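Local coordinates for appr-1-p processing domain protein (Thermus aquaticus Y51MC23, PDB 5M31) that is of unstated function but folds as a macro domain, with helices packed about a mixed beta-sheet, at residues V57-C60 against Q64-I67; V72-R75 against P81-I84. One frame throughout, in Å; residues are numbered along the deposited sequence.

Contact 1. Residues V57-C60 against Q64-I67; sequences VKAC and QVQI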
loop_
_atom_site.group_PDB
_atom_site.type_symbol
_atom_site.label_atom_id
_atom_site.label_comp_id
_atom_site.label_asym_id
_atom_site.label_seq_id
_atom_site.Cartn_x
_atom_site.Cartn_y
_atom_site.Cartn_z
ATOM N N VAL A 57 -11.517 0.202 -9.377
ATOM C CA VAL A 57 -11.794 0.080 -10.799
ATOM C C VAL A 57 -12.333 1.393 -11.356
ATOM O O VAL A 57 -11.858 1.876 -12.414
ATOM C CB VAL A 57 -12.752 -1.064 -11.106
ATOM C CG1 VAL A 57 -13.275 -0.999 -12.519
ATOM C CG2 VAL A 57 -12.048 -2.391 -10.819
ATOM N N LYS A 58 -13.320 1.983 -10.677
ATOM C CA LYS A 58 -13.848 3.252 -11.104
ATOM C C LYS A 58 -12.804 4.378 -11.094
ATOM O O LYS A 58 -12.756 5.162 -12.065
ATOM C CB LYS A 58 -15.065 3.631 -10.260
ATOM C CG LYS A 58 -16.268 2.758 -10.570
ATOM C CD LYS A 58 -17.402 3.024 -9.591
ATOM C CE LYS A 58 -18.614 2.129 -9.863
ATOM N NZ LYS A 58 -19.446 2.674 -10.981
ATOM N N ALA A 59 -11.905 4.390 -10.105
ATOM C CA ALA A 59 -10.871 5.429 -10.024
ATOM C C ALA A 59 -9.894 5.268 -11.197
ATOM O O ALA A 59 -9.409 6.246 -11.814
ATOM C CB ALA A 59 -10.123 5.359 -8.731
ATOM N N CYS A 60 -9.596 4.019 -11.519
ATOM C CA CYS A 60 -8.723 3.790 -12.705
ATOM C C CYS A 60 -9.406 4.249 -13.997
ATOM O O CYS A 60 -8.735 4.741 -14.914
ATOM C CB CYS A 60 -8.306 2.321 -12.816
ATOM S SG CYS A 60 -7.115 1.715 -11.586
ATOM N N GLN A 64 -7.514 8.380 -12.288
ATOM C CA GLN A 64 -7.143 8.911 -11.017
ATOM C C GLN A 64 -5.985 8.161 -10.372
ATOM O O GLN A 64 -5.378 8.656 -9.402
ATOM C CB GLN A 64 -8.381 8.868 -10.124
ATOM C CG GLN A 64 -8.230 9.390 -8.710
ATOM C CD GLN A 64 -9.567 9.376 -7.980
ATOM O OE1 GLN A 64 -10.652 9.244 -8.613
ATOM N NE2 GLN A 64 -9.519 9.582 -6.666
ATOM N N VAL A 65 -5.781 6.913 -10.784
ATOM C CA VAL A 65 -4.744 6.080 -10.212
ATOM C C VAL A 65 -3.498 6.128 -11.060
ATOM O O VAL A 65 -3.542 5.817 -12.250
ATOM C CB VAL A 65 -5.183 4.637 -10.062
ATOM C CG1 VAL A 65 -4.059 3.813 -9.470
ATOM C CG2 VAL A 65 -6.493 4.574 -9.241
ATOM N N GLN A 66 -2.453 6.711 -10.501
ATOM C CA GLN A 66 -1.216 6.952 -11.230
ATOM C C GLN A 66 -0.055 6.713 -10.331
ATOM O O GLN A 66 -0.178 6.689 -9.108
ATOM C CB GLN A 66 -1.168 8.398 -11.724
ATOM C CG GLN A 66 -2.374 8.829 -12.520
ATOM C CD GLN A 66 -2.394 10.315 -12.722
ATOM O OE1 GLN A 66 -2.656 11.091 -11.783
ATOM N NE2 GLN A 66 -2.067 10.735 -13.917
ATOM N N ILE A 67 1.109 6.538 -10.941
ATOM C CA ILE A 67 2.344 6.495 -10.190
ATOM C C ILE A 67 2.480 7.767 -9.318
ATOM O O ILE A 67 2.193 8.892 -9.777
ATOM C CB ILE A 67 3.570 6.279 -11.136
ATOM C CG1 ILE A 67 3.402 4.976 -11.952
ATOM C CG2 ILE A 67 4.851 6.288 -10.343
ATOM C CD1 ILE A 67 3.175 3.673 -11.181
HETATM O O HOH W 1 -5.816 5.414 -13.593
#
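Two first torsions shape the apolar meeting of Cys60 and Ala59 with Val65. The CB bond of Cys60 leads away from 64-67, yet the sulfur, anti to the carbonyl carbon and so set beside the backbone N, still meets Val65. In Val65 CG1 stands anti to the backbone N (chi1 180°), which swings CG2 round to the side of its own N, where the helix end lies. That one methyl then touches two residues: Val65 CG2 is 3.7 Å from Ala59 CB and also 3.7 Å from Cys60 SG. The sulfur further reaches the branch point, with Cys60 SG 3.8 Å from Val65 CB.

Gln64 comes in by its backbone. Its amide N donates to the carbonyl of Ala59 (Gln64 N to Ala59 O, 2.9 Å, N-H...O angle 157°), approaching from 25° out of the carbonyl plane. Ala59 lies in the final turn of helix 50-61 of the macro domain; the donor sits five positions further along the chain, and the bond ties the start of the loop leading to strand 71-74 back onto the helix it has just left. The extended Gln64 side chain runs back alongside Ala59, and its amide oxygen passes the methyl at 3.9 Å (Gln64 OE1 to Ala59 CB) while accepting a hydrogen bond from Arg62.

A water stands between the two backbones, 2.7 Å from Val65 O and a longer 3.3 Å from Cys60 O; it can donate to either carbonyl, but other acceptors nearby compete for its protons, so both bonds need not be made at once. Phe71 of strand 71-74 touches Ala59, Gln64 and Val65 alike.

Contact 2. Residues V72-R75 against P81-I84; sequences VYDR and PRYI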
loop_
_atom_site.group_PDB
_atom_site.type_symbol
_atom_site.label_atom_id
_atom_site.label_comp_id
_atom_site.label_asym_id
_atom_site.label_seq_id
_atom_site.Cartn_x
_atom_site.Cartn_y
_atom_site.Cartn_z
ATOM N N VAL A 72 -6.980 6.077 -2.052
ATOM C CA VAL A 72 -7.445 5.655 -0.748
ATOM C C VAL A 72 -8.929 5.402 -0.771
ATOM O O VAL A 72 -9.707 6.215 -1.341
ATOM C CB VAL A 72 -7.130 6.709 0.340
ATOM C CG1 VAL A 72 -7.682 6.249 1.684
ATOM C CG2 VAL A 72 -5.644 6.905 0.469
ATOM N N TYR A 73 -9.332 4.262 -0.244
ATOM C CA TYR A 73 -10.751 3.952 -0.046
ATOM C C TYR A 73 -11.068 3.943 1.458
ATOM O O TYR A 73 -10.330 3.312 2.245
ATOM C CB TYR A 73 -11.135 2.606 -0.673
ATOM C CG TYR A 73 -12.591 2.263 -0.531
ATOM C CD1 TYR A 73 -13.586 2.994 -1.240
ATOM C CD2 TYR A 73 -13.033 1.302 0.397
ATOM C CE1 TYR A 73 -14.916 2.687 -1.097
ATOM C CE2 TYR A 73 -14.374 1.006 0.526
ATOM C CZ TYR A 73 -15.308 1.729 -0.169
ATOM O OH TYR A 73 -16.634 1.421 -0.048
ATOM N N ASP A 74 -12.110 4.679 1.844
ATOM C CA ASP A 74 -12.554 4.768 3.225
ATOM C C ASP A 74 -13.731 3.818 3.459
ATOM O O ASP A 74 -14.826 4.007 2.902
ATOM C CB ASP A 74 -13.000 6.211 3.506
ATOM C CG ASP A 74 -13.389 6.456 4.973
ATOM O OD1 ASP A 74 -13.357 5.538 5.800
ATOM O OD2 ASP A 74 -13.713 7.624 5.277
ATOM N N ARG A 75 -13.538 2.824 4.320
ATOM C CA ARG A 75 -14.583 1.862 4.574
ATOM C C ARG A 75 -15.564 2.385 5.614
ATOM O O ARG A 75 -16.573 1.764 5.891
ATOM C CB ARG A 75 -13.978 0.541 5.021
ATOM C CG ARG A 75 -13.043 -0.096 3.992
ATOM C CD ARG A 75 -12.416 -1.369 4.520
ATOM N NE ARG A 75 -13.402 -2.440 4.667
ATOM C CZ ARG A 75 -13.512 -3.261 5.703
ATOM N NH1 ARG A 75 -14.454 -4.202 5.714
ATOM N NH2 ARG A 75 -12.679 -3.176 6.746
ATOM N N PRO A 81 -9.813 -2.761 8.846
ATOM C CA PRO A 81 -9.184 -1.452 8.672
ATOM C C PRO A 81 -10.136 -0.433 8.129
ATOM O O PRO A 81 -11.080 -0.773 7.395
ATOM C CB PRO A 81 -8.091 -1.727 7.646
ATOM C CG PRO A 81 -8.668 -2.872 6.871
ATOM C CD PRO A 81 -9.296 -3.736 7.865
ATOM N N ARG A 82 -9.963 0.820 8.535
ATOM C CA ARG A 82 -10.825 1.863 7.998
ATOM C C ARG A 82 -10.448 2.193 6.544
ATOM O O ARG A 82 -11.344 2.478 5.733
ATOM C CB ARG A 82 -10.782 3.114 8.860
ATOM C CG ARG A 82 -11.453 4.234 8.166
ATOM C CD ARG A 82 -11.770 5.383 9.103
ATOM N NE ARG A 82 -12.562 6.379 8.417
ATOM C CZ ARG A 82 -12.875 7.566 8.905
ATOM N NH1 ARG A 82 -12.619 7.872 10.183
ATOM N NH2 ARG A 82 -13.566 8.383 8.146
ATOM N N TYR A 83 -9.151 2.223 6.255
ATOM C CA TYR A 83 -8.656 2.657 4.931
ATOM C C TYR A 83 -7.906 1.575 4.242
ATOM O O TYR A 83 -7.101 0.853 4.859
ATOM C CB TYR A 83 -7.721 3.855 5.071
ATOM C CG TYR A 83 -8.319 5.060 5.764
ATOM C CD1 TYR A 83 -9.249 5.853 5.145
ATOM C CD2 TYR A 83 -7.955 5.358 7.045
ATOM C CE1 TYR A 83 -9.763 6.971 5.767
ATOM C CE2 TYR A 83 -8.515 6.435 7.715
ATOM C CZ TYR A 83 -9.401 7.241 7.055
ATOM O OH TYR A 83 -9.953 8.356 7.714
ATOM N N ILE A 84 -8.140 1.503 2.935
ATOM C CA ILE A 84 -7.290 0.739 2.003
ATOM C C ILE A 84 -6.521 1.721 1.131
ATOM O O ILE A 84 -7.144 2.577 0.532
ATOM C CB ILE A 84 -8.115 -0.176 1.116
ATOM C CG1 ILE A 84 -9.055 -1.083 1.930
ATOM C CG2 ILE A 84 -7.152 -1.051 0.264
ATOM C CD1 ILE A 84 -8.366 -2.017 2.860
#
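Asp74 and Arg82 form a bidentate, side-on salt bridge across a beta hairpin, strands 71-74 and 83-88 at one edge of the macro-domain sheet. Arg82 presents NE and NH2, one to each carboxylate oxygen: Arg82 NE to Asp74 OD1 is 2.9 Å and nearly straight at 172°, Arg82 NH2 to Asp74 OD2 is 3.0 Å. Both oxygens are met on the syn side, although the two flat groups are turned 32° apart. Asp74 OD1 also accepts from Gly76 N, which ties the carboxylate to the start of the connecting loop.

Tyr83 packs against both partners: Arg82 CG sits over the centre of its ring, Asp74 CG comes obliquely to CE1, and the phenol oxygen lies over one face of the Arg82 guanidinium. Val72 CG1 meets the same ring at Tyr83 CD1, 3.8 Å away. Behind these side chains is the antiparallel ladder. Tyr73 and Ile84 are its hydrogen-bonded pair, exchanging N-H...O bonds in both directions, and Asp74 and Tyr83 its non-hydrogen-bonded pair. Beyond the strand, Arg75 N donates to Arg82 O. The Arg75 chain, bent at chi3 (69°), brings its guanidinium back to the other segment, where Arg75 NH2 reaches a lone pair of Pro81 O at 3.0 Å.

Overall arrangement
Contacts 1 and 2 follow one another along the chain, and strand 71-74 connects them: the loop of contact 1 runs into it, and contact 2 pairs it with strand 83-88. Their centres are 15 Å apart and their nearest atoms about 6 Å, without touching. Both are partly buried, but the centre of contact 1 lies about 14 Å from the chain centre, that of contact 2 about 11 Å. Contact 1 buries 200 Å², both sides summed, at a helix end, through one direct backbone bond, a water and small apolar groups. Contact 2 buries 420 Å² at the sheet edge, adding a salt bridge to strand pairing. Helix 50-61, whose last turn makes contact 1, also packs against Tyr73 and Ile84 of contact 2.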